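Local coordinates for protein SaTIE-TED (Staphylococcus aureus, PDB 6FX6) that is a cell-wall-anchored surface protein's thioester domain of unknown function, which probably attaches covalently to host targets as some other bacterial thioester domains do, at residues 173-178 and 186-191; 193-198 and 234-239. All blocks are in the same frame, centred on the assembly; numbering follows the deposited sequence.

Contact 1. Residues 173-178 and 186-191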
ATOM      1  N   SER A 173      -9.443  18.743  17.602  1.00 37.98           N
ATOM      2  CA  SER A 173     -10.149  18.786  18.879  1.00 40.30           C
ATOM      3  C   SER A 173     -11.439  19.606  18.747  1.00 39.28           C
ATOM      4  O   SER A 173     -11.479  20.602  18.017  1.00 39.37           O
ATOM      5  CB  SER A 173      -9.245  19.390  19.955  1.00 43.12           C
ATOM      6  OG  SER A 173      -9.860  19.314  21.222  1.00 49.59           O
ATOM      7  N   GLY A 174     -12.492  19.159  19.428  1.00 38.64           N
ATOM      8  CA  GLY A 174     -13.810  19.789  19.351  1.00 37.71           C
ATOM      9  C   GLY A 174     -14.666  19.377  18.161  1.00 35.56           C
ATOM     10  O   GLY A 174     -15.719  19.974  17.931  1.00 34.12           O
ATOM     11  N   VAL A 175     -14.227  18.364  17.413  1.00 35.14           N
ATOM     12  CA  VAL A 175     -14.995  17.809  16.291  1.00 35.95           C
ATOM     13  C   VAL A 175     -15.121  16.300  16.484  1.00 37.88           C
ATOM     14  O   VAL A 175     -14.111  15.613  16.681  1.00 40.29           O
ATOM     15  CB  VAL A 175     -14.329  18.098  14.923  1.00 33.05           C
ATOM     16  CG1 VAL A 175     -15.121  17.464  13.775  1.00 31.77           C
ATOM     17  CG2 VAL A 175     -14.203  19.600  14.698  1.00 35.35           C
ATOM     18  N   ASN A 176     -16.360  15.807  16.445  1.00 38.46           N
ATOM     19  CA  ASN A 176     -16.656  14.373  16.442  1.00 42.59           C
ATOM     20  C   ASN A 176     -17.117  13.986  15.047  1.00 39.75           C
ATOM     21  O   ASN A 176     -17.946  14.675  14.452  1.00 39.75           O
ATOM     22  CB  ASN A 176     -17.751  14.025  17.452  1.00 50.16           C
ATOM     23  CG  ASN A 176     -17.226  13.910  18.864  1.00 63.39           C
ATOM     24  OD1 ASN A 176     -16.605  14.838  19.383  1.00 81.59           O
ATOM     25  ND2 ASN A 176     -17.479  12.771  19.501  1.00 70.47           N
ATOM     26  N   ALA A 177     -16.585  12.881  14.540  1.00 38.84           N
ATOM     27  CA  ALA A 177     -16.891  12.415  13.197  1.00 41.59           C
ATOM     28  C   ALA A 177     -16.976  10.900  13.183  1.00 41.16           C
ATOM     29  O   ALA A 177     -16.010  10.227  13.540  1.00 41.13           O
ATOM     30  CB  ALA A 177     -15.829  12.890  12.222  1.00 41.54           C
ATOM     31  N   LYS A 178     -18.134  10.380  12.767  1.00 44.02           N
ATOM     32  CA  LYS A 178     -18.371   8.941  12.635  1.00 47.74           C
ATOM     33  C   LYS A 178     -18.969   8.633  11.262  1.00 42.98           C
ATOM     34  O   LYS A 178     -19.659   9.470  10.672  1.00 41.78           O
ATOM     35  CB  LYS A 178     -19.316   8.450  13.743  1.00 59.24           C
ATOM     36  CG  LYS A 178     -19.420   6.931  13.830  1.00 80.85           C
ATOM     37  CD  LYS A 178     -20.310   6.445  14.965  1.00 94.31           C
ATOM     38  CE  LYS A 178     -20.455   4.930  14.897  1.00 98.75           C
ATOM     39  NZ  LYS A 178     -21.242   4.370  16.027  1.00106.60           N
ATOM     40  N   VAL A 186     -21.420  14.225  11.776  1.00 41.95           N
ATOM     41  CA  VAL A 186     -20.493  15.213  12.324  1.00 41.08           C
ATOM     42  C   VAL A 186     -21.156  16.124  13.344  1.00 41.18           C
ATOM     43  O   VAL A 186     -22.273  16.591  13.130  1.00 40.04           O
ATOM     44  CB  VAL A 186     -19.923  16.101  11.203  1.00 42.59           C
ATOM     45  CG1 VAL A 186     -18.938  17.113  11.764  1.00 49.32           C
ATOM     46  CG2 VAL A 186     -19.259  15.247  10.135  1.00 42.82           C
ATOM     47  N   THR A 187     -20.457  16.381  14.446  1.00 41.77           N
ATOM     48  CA  THR A 187     -20.823  17.462  15.354  1.00 44.30           C
ATOM     49  C   THR A 187     -19.556  18.204  15.785  1.00 41.32           C
ATOM     50  O   THR A 187     -18.528  17.586  16.043  1.00 42.71           O
ATOM     51  CB  THR A 187     -21.666  16.966  16.555  1.00 52.58           C
ATOM     52  OG1 THR A 187     -22.035  18.080  17.383  1.00 64.50           O
ATOM     53  CG2 THR A 187     -20.922  15.936  17.397  1.00 59.14           C
ATOM     54  N   ALA A 188     -19.638  19.534  15.816  1.00 40.70           N
ATOM     55  CA  ALA A 188     -18.528  20.397  16.209  1.00 40.49           C
ATOM     56  C   ALA A 188     -18.969  21.319  17.330  1.00 41.50           C
ATOM     57  O   ALA A 188     -20.092  21.824  17.308  1.00 44.19           O
ATOM     58  CB  ALA A 188     -18.051  21.215  15.023  1.00 40.75           C
ATOM     59  N   ASP A 189     -18.078  21.541  18.297  1.00 42.33           N
ATOM     60  CA  ASP A 189     -18.363  22.403  19.457  1.00 45.74           C
ATOM     61  C   ASP A 189     -17.501  23.677  19.405  1.00 44.06           C
ATOM     62  O   ASP A 189     -16.764  23.884  18.441  1.00 40.13           O
ATOM     63  CB  ASP A 189     -18.220  21.615  20.781  1.00 49.49           C
ATOM     64  CG  ASP A 189     -16.846  20.994  20.970  1.00 54.96           C
ATOM     65  OD1 ASP A 189     -15.841  21.735  20.970  1.00 55.71           O
ATOM     66  OD2 ASP A 189     -16.771  19.756  21.140  1.00 65.29           O
ATOM     67  N   LYS A 190     -17.606  24.529  20.426  1.00 47.05           N
ATOM     68  CA  LYS A 190     -16.884  25.813  20.469  1.00 48.65           C
ATOM     69  C   LYS A 190     -15.359  25.704  20.466  1.00 49.42           C
ATOM     70  O   LYS A 190     -14.688  26.661  20.074  1.00 50.87           O
ATOM     71  CB  LYS A 190     -17.322  26.648  21.677  1.00 54.42           C
ATOM     72  CG  LYS A 190     -18.748  27.162  21.589  1.00 57.04           C
ATOM     73  CD  LYS A 190     -19.086  28.040  22.777  1.00 61.49           C
ATOM     74  CE  LYS A 190     -20.578  28.306  22.864  1.00 63.11           C
ATOM     75  NZ  LYS A 190     -20.896  29.085  24.091  1.00 68.60           N
ATOM     76  N   ASN A 191     -14.814  24.566  20.908  1.00 47.31           N
ATOM     77  CA  ASN A 191     -13.367  24.326  20.840  1.00 46.66           C
ATOM     78  C   ASN A 191     -12.866  24.038  19.431  1.00 43.49           C
ATOM     79  O   ASN A 191     -11.663  24.101  19.193  1.00 42.40           O
ATOM     80  CB  ASN A 191     -12.948  23.168  21.754  1.00 49.44           C
ATOM     81  CG  ASN A 191     -13.068  23.502  23.227  1.00 53.37           C
ATOM     82  OD1 ASN A 191     -13.364  24.636  23.612  1.00 56.18           O
ATOM     83  ND2 ASN A 191     -12.824  22.504  24.064  1.00 57.74           N
TER
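Strands 175-178 and 186-188 run antiparallel, 176° between their directions and 4.8 Å between their axes, as the open-end half of a beta hairpin. Asn176 and Thr187 form the hydrogen-bonded pair. Asn176 N gives a nearly straight bond to Thr187 O (2.8 Å), and Thr187 N returns one to Asn176 O (3.0 Å). A third bond, Asp189 N to Gly174 O (2.9 Å), prolongs the ladder past the strand ends.

The two faces differ. Val175, Ala177, Val186 and Ala188 lie on the face turned to strands 195-201 and 231-238. There Val175 has CG1 anti to its backbone N, so CG2 sits beside the N and meets Ala188 CB at 4.2 Å. Its CG1 is directed at Val186 CG1. On the other face, Thr187 CG2 holds the crowded position between its backbone N and carbonyl carbon and touches Asn176 CB at 3.7 Å.

The open end is shaped by Asp189. Its CG also takes the crowded position (chi1 58°), which brings the carboxylate over Gly174, with OD1 3.2 Å from Gly174 CA. Gly174 has no side chain, and its CA lies against both this carboxylate and Asn191 CB. OD1 uses its anti lone pair to accept from Asn191 N (3.0 Å), an Asx turn.

The chemistry is thus split. The apolar side chains of Val175, Val186 and Ala188 face the neighbouring sheet. The Asp189 carboxylate, through Asn191 N, and the bond from Asp189 N to Gly174 O hold the open end.

Contact 2. Residues 193-198 and 234-239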
ATOM      1  N   PRO A 193     -11.751  24.638  15.729  1.00 41.74           N
ATOM      2  CA  PRO A 193     -11.261  25.822  15.028  1.00 43.71           C
ATOM      3  C   PRO A 193     -12.269  26.260  13.955  1.00 44.24           C
ATOM      4  O   PRO A 193     -13.172  25.489  13.604  1.00 42.63           O
ATOM      5  CB  PRO A 193      -9.946  25.345  14.415  1.00 42.99           C
ATOM      6  CG  PRO A 193     -10.140  23.886  14.210  1.00 40.71           C
ATOM      7  CD  PRO A 193     -11.034  23.416  15.317  1.00 39.93           C
ATOM      8  N   ASP A 194     -12.135  27.487  13.465  1.00 44.74           N
ATOM      9  CA  ASP A 194     -13.130  28.053  12.548  1.00 47.05           C
ATOM     10  C   ASP A 194     -13.213  27.252  11.244  1.00 43.87           C
ATOM     11  O   ASP A 194     -14.306  27.019  10.724  1.00 39.27           O
ATOM     12  CB  ASP A 194     -12.846  29.535  12.273  1.00 54.59           C
ATOM     13  CG  ASP A 194     -13.065  30.418  13.502  1.00 61.04           C
ATOM     14  OD1 ASP A 194     -14.000  30.150  14.288  1.00 66.79           O
ATOM     15  OD2 ASP A 194     -12.304  31.396  13.676  1.00 68.28           O
ATOM     16  N   ASN A 195     -12.060  26.807  10.750  1.00 41.17           N
ATOM     17  CA  ASN A 195     -11.995  25.906   9.613  1.00 38.75           C
ATOM     18  C   ASN A 195     -11.418  24.578  10.089  1.00 38.34           C
ATOM     19  O   ASN A 195     -10.214  24.464  10.313  1.00 42.62           O
ATOM     20  CB  ASN A 195     -11.161  26.539   8.500  1.00 39.78           C
ATOM     21  CG  ASN A 195     -11.779  27.828   7.992  1.00 40.96           C
ATOM     22  OD1 ASN A 195     -11.394  28.924   8.408  1.00 42.41           O
ATOM     23  ND2 ASN A 195     -12.776  27.703   7.131  1.00 37.82           N
ATOM     24  N   ALA A 196     -12.296  23.589  10.266  1.00 36.87           N
ATOM     25  CA  ALA A 196     -11.933  22.287  10.823  1.00 34.98           C
ATOM     26  C   ALA A 196     -12.004  21.198   9.757  1.00 33.21           C
ATOM     27  O   ALA A 196     -13.081  20.910   9.229  1.00 34.35           O
ATOM     28  CB  ALA A 196     -12.855  21.948  11.978  1.00 35.00           C
ATOM     29  N   THR A 197     -10.858  20.585   9.462  1.00 31.15           N
ATOM     30  CA  THR A 197     -10.748  19.599   8.392  1.00 30.38           C
ATOM     31  C   THR A 197     -10.799  18.170   8.941  1.00 31.70           C
ATOM     32  O   THR A 197     -10.016  17.806   9.818  1.00 31.88           O
ATOM     33  CB  THR A 197      -9.465  19.828   7.579  1.00 30.96           C
ATOM     34  OG1 THR A 197      -9.538  21.117   6.963  1.00 32.50           O
ATOM     35  CG2 THR A 197      -9.293  18.771   6.497  1.00 30.15           C
ATOM     36  N   ILE A 198     -11.739  17.387   8.406  1.00 30.43           N
ATOM     37  CA  ILE A 198     -11.889  15.969   8.707  1.00 29.87           C
ATOM     38  C   ILE A 198     -11.234  15.156   7.584  1.00 27.33           C
ATOM     39  O   ILE A 198     -11.505  15.401   6.410  1.00 28.79           O
ATOM     40  CB  ILE A 198     -13.386  15.595   8.830  1.00 32.57           C
ATOM     41  CG1 ILE A 198     -14.007  16.343  10.018  1.00 35.70           C
ATOM     42  CG2 ILE A 198     -13.552  14.090   8.987  1.00 32.92           C
ATOM     43  CD1 ILE A 198     -15.507  16.192  10.154  1.00 39.93           C
ATOM     44  N   THR A 234     -13.737  20.143   4.799  1.00 29.44           N
ATOM     45  CA  THR A 234     -13.476  21.228   5.739  1.00 31.82           C
ATOM     46  C   THR A 234     -14.793  21.822   6.213  1.00 33.57           C
ATOM     47  O   THR A 234     -15.599  22.271   5.402  1.00 36.00           O
ATOM     48  CB  THR A 234     -12.581  22.313   5.107  1.00 32.61           C
ATOM     49  OG1 THR A 234     -11.318  21.731   4.766  1.00 32.28           O
ATOM     50  CG2 THR A 234     -12.337  23.477   6.081  1.00 35.00           C
ATOM     51  N   LEU A 235     -15.008  21.812   7.526  1.00 33.37           N
ATOM     52  CA  LEU A 235     -16.185  22.440   8.123  1.00 36.17           C
ATOM     53  C   LEU A 235     -15.894  23.896   8.442  1.00 38.11           C
ATOM     54  O   LEU A 235     -14.857  24.199   9.021  1.00 37.50           O
ATOM     55  CB  LEU A 235     -16.565  21.737   9.415  1.00 37.77           C
ATOM     56  CG  LEU A 235     -16.825  20.231   9.358  1.00 38.42           C
ATOM     57  CD1 LEU A 235     -16.929  19.668  10.770  1.00 42.12           C
ATOM     58  CD2 LEU A 235     -18.081  19.919   8.564  1.00 38.31           C
ATOM     59  N   GLN A 236     -16.806  24.788   8.061  1.00 39.33           N
ATOM     60  CA  GLN A 236     -16.746  26.190   8.459  1.00 42.64           C
ATOM     61  C   GLN A 236     -17.636  26.316   9.695  1.00 42.75           C
ATOM     62  O   GLN A 236     -18.864  26.336   9.585  1.00 40.33           O
ATOM     63  CB  GLN A 236     -17.226  27.100   7.328  1.00 46.75           C
ATOM     64  CG  GLN A 236     -16.375  27.035   6.065  1.00 50.53           C
ATOM     65  CD  GLN A 236     -16.947  27.843   4.903  1.00 55.89           C
ATOM     66  OE1 GLN A 236     -18.163  28.029   4.786  1.00 55.25           O
ATOM     67  NE2 GLN A 236     -16.065  28.318   4.026  1.00 54.20           N
ATOM     68  N   VAL A 237     -17.009  26.381  10.869  1.00 40.86           N
ATOM     69  CA  VAL A 237     -17.729  26.261  12.137  1.00 42.32           C
ATOM     70  C   VAL A 237     -18.297  27.629  12.510  1.00 43.20           C
ATOM     71  O   VAL A 237     -17.541  28.570  12.736  1.00 40.71           O
ATOM     72  CB  VAL A 237     -16.827  25.714  13.268  1.00 41.90           C
ATOM     73  CG1 VAL A 237     -17.649  25.416  14.516  1.00 41.44           C
ATOM     74  CG2 VAL A 237     -16.099  24.452  12.805  1.00 43.04           C
ATOM     75  N   ILE A 238     -19.627  27.719  12.562  1.00 43.32           N
ATOM     76  CA  ILE A 238     -20.337  28.974  12.833  1.00 47.16           C
ATOM     77  C   ILE A 238     -20.581  29.086  14.336  1.00 50.86           C
ATOM     78  O   ILE A 238     -21.290  28.262  14.911  1.00 48.14           O
ATOM     79  CB  ILE A 238     -21.676  29.045  12.063  1.00 46.18           C
ATOM     80  CG1 ILE A 238     -21.409  29.044  10.552  1.00 45.31           C
ATOM     81  CG2 ILE A 238     -22.471  30.292  12.458  1.00 50.05           C
ATOM     82  CD1 ILE A 238     -22.627  28.733   9.709  1.00 47.74           C
ATOM     83  N   LYS A 239     -20.002  30.116  14.952  1.00 60.57           N
ATOM     84  CA  LYS A 239     -20.006  30.277  16.412  1.00 73.40           C
ATOM     85  C   LYS A 239     -21.292  30.921  16.918  1.00 79.40           C
ATOM     86  O   LYS A 239     -21.947  30.379  17.809  1.00 80.15           O
ATOM     87  CB  LYS A 239     -18.804  31.117  16.865  1.00 76.88           C
ATOM     88  CG  LYS A 239     -17.446  30.564  16.453  1.00 77.22           C
ATOM     89  CD  LYS A 239     -17.065  29.326  17.247  1.00 77.11           C
ATOM     90  CE  LYS A 239     -15.890  28.603  16.612  1.00 76.96           C
ATOM     91  NZ  LYS A 239     -15.586  27.333  17.322  1.00 79.22           N
TER
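Strands 195-198 and 234-238 pair antiparallel, their short axes 4.4 Å apart at closest and 152° between their directions. Ala196 and Leu235 make the hydrogen-bonded pair. Leu235 N reaches Ala196 O at 2.7 Å but approaches from above the carbonyl plane, 34° out of it. The return bond, Ala196 N to Leu235 O, lies in the carbonyl plane. Val237 N adds a bond to Asp194 O (2.8 Å).

The tight part takes in the apolar face and the threonine pair. The Ile198 and Leu235 side chains cross obliquely and touch CD1 to CD1 at 3.8 Å. Further along, Val237 CG2, anti to its carbonyl carbon, meets Ala196 CB at 4.2 Å and Pro193 O at 3.2 Å. On the other face, Thr197 and Thr234 form a close non-hydrogen-bonded pair. Both keep OG1 beside the backbone N, and the two hydroxyls share a hydrogen bond of 2.9 Å.

The loose side is the end at Asp194 and Asn195, both exposed to solvent. Asn195 and Gln236 lie side by side and point the same way. Their amide planes are 71° apart, and the touch is Asn195 ND2 on Gln236 CG. The poorly ordered Lys239 bends at chi2 and crosses Asp194 at about a right angle. Its NZ stays 4.4 Å from Asp194 OD1, too far for a salt bridge, and hydrogen-bonds instead to the carbonyls of Ala192 and Lys190.

Strand 231-238 lies between strand 195-201 and the parallel strand 145-149 in a four-stranded mixed sheet. The Ala196, Ile198 and Leu235 face packs on hairpin 175-188, and Leu235 also touches Ile148 of strand 145-149.

How the contacts relate
The chain reaches contact 1 first, where residues 173-178 and 186-191 close a short hairpin with seven residues between them. It then passes through Ala192 into strand 195-201. Contact 2 closes much later, when strand 231-238 returns after a 35-residue excursion that includes strands 210-213 and 220-222 of the large eight-stranded sheet. The contacts are in series, neither nested nor crossed. Their centres are 9 Å apart, and they tie two facing sheets together. Val186 CG1 packs on Leu235 CD1 at 3.4 Å, and Val175 on Ala196. At the edge, Lys239 connects the end of strand 231-238 to the hairpin exit.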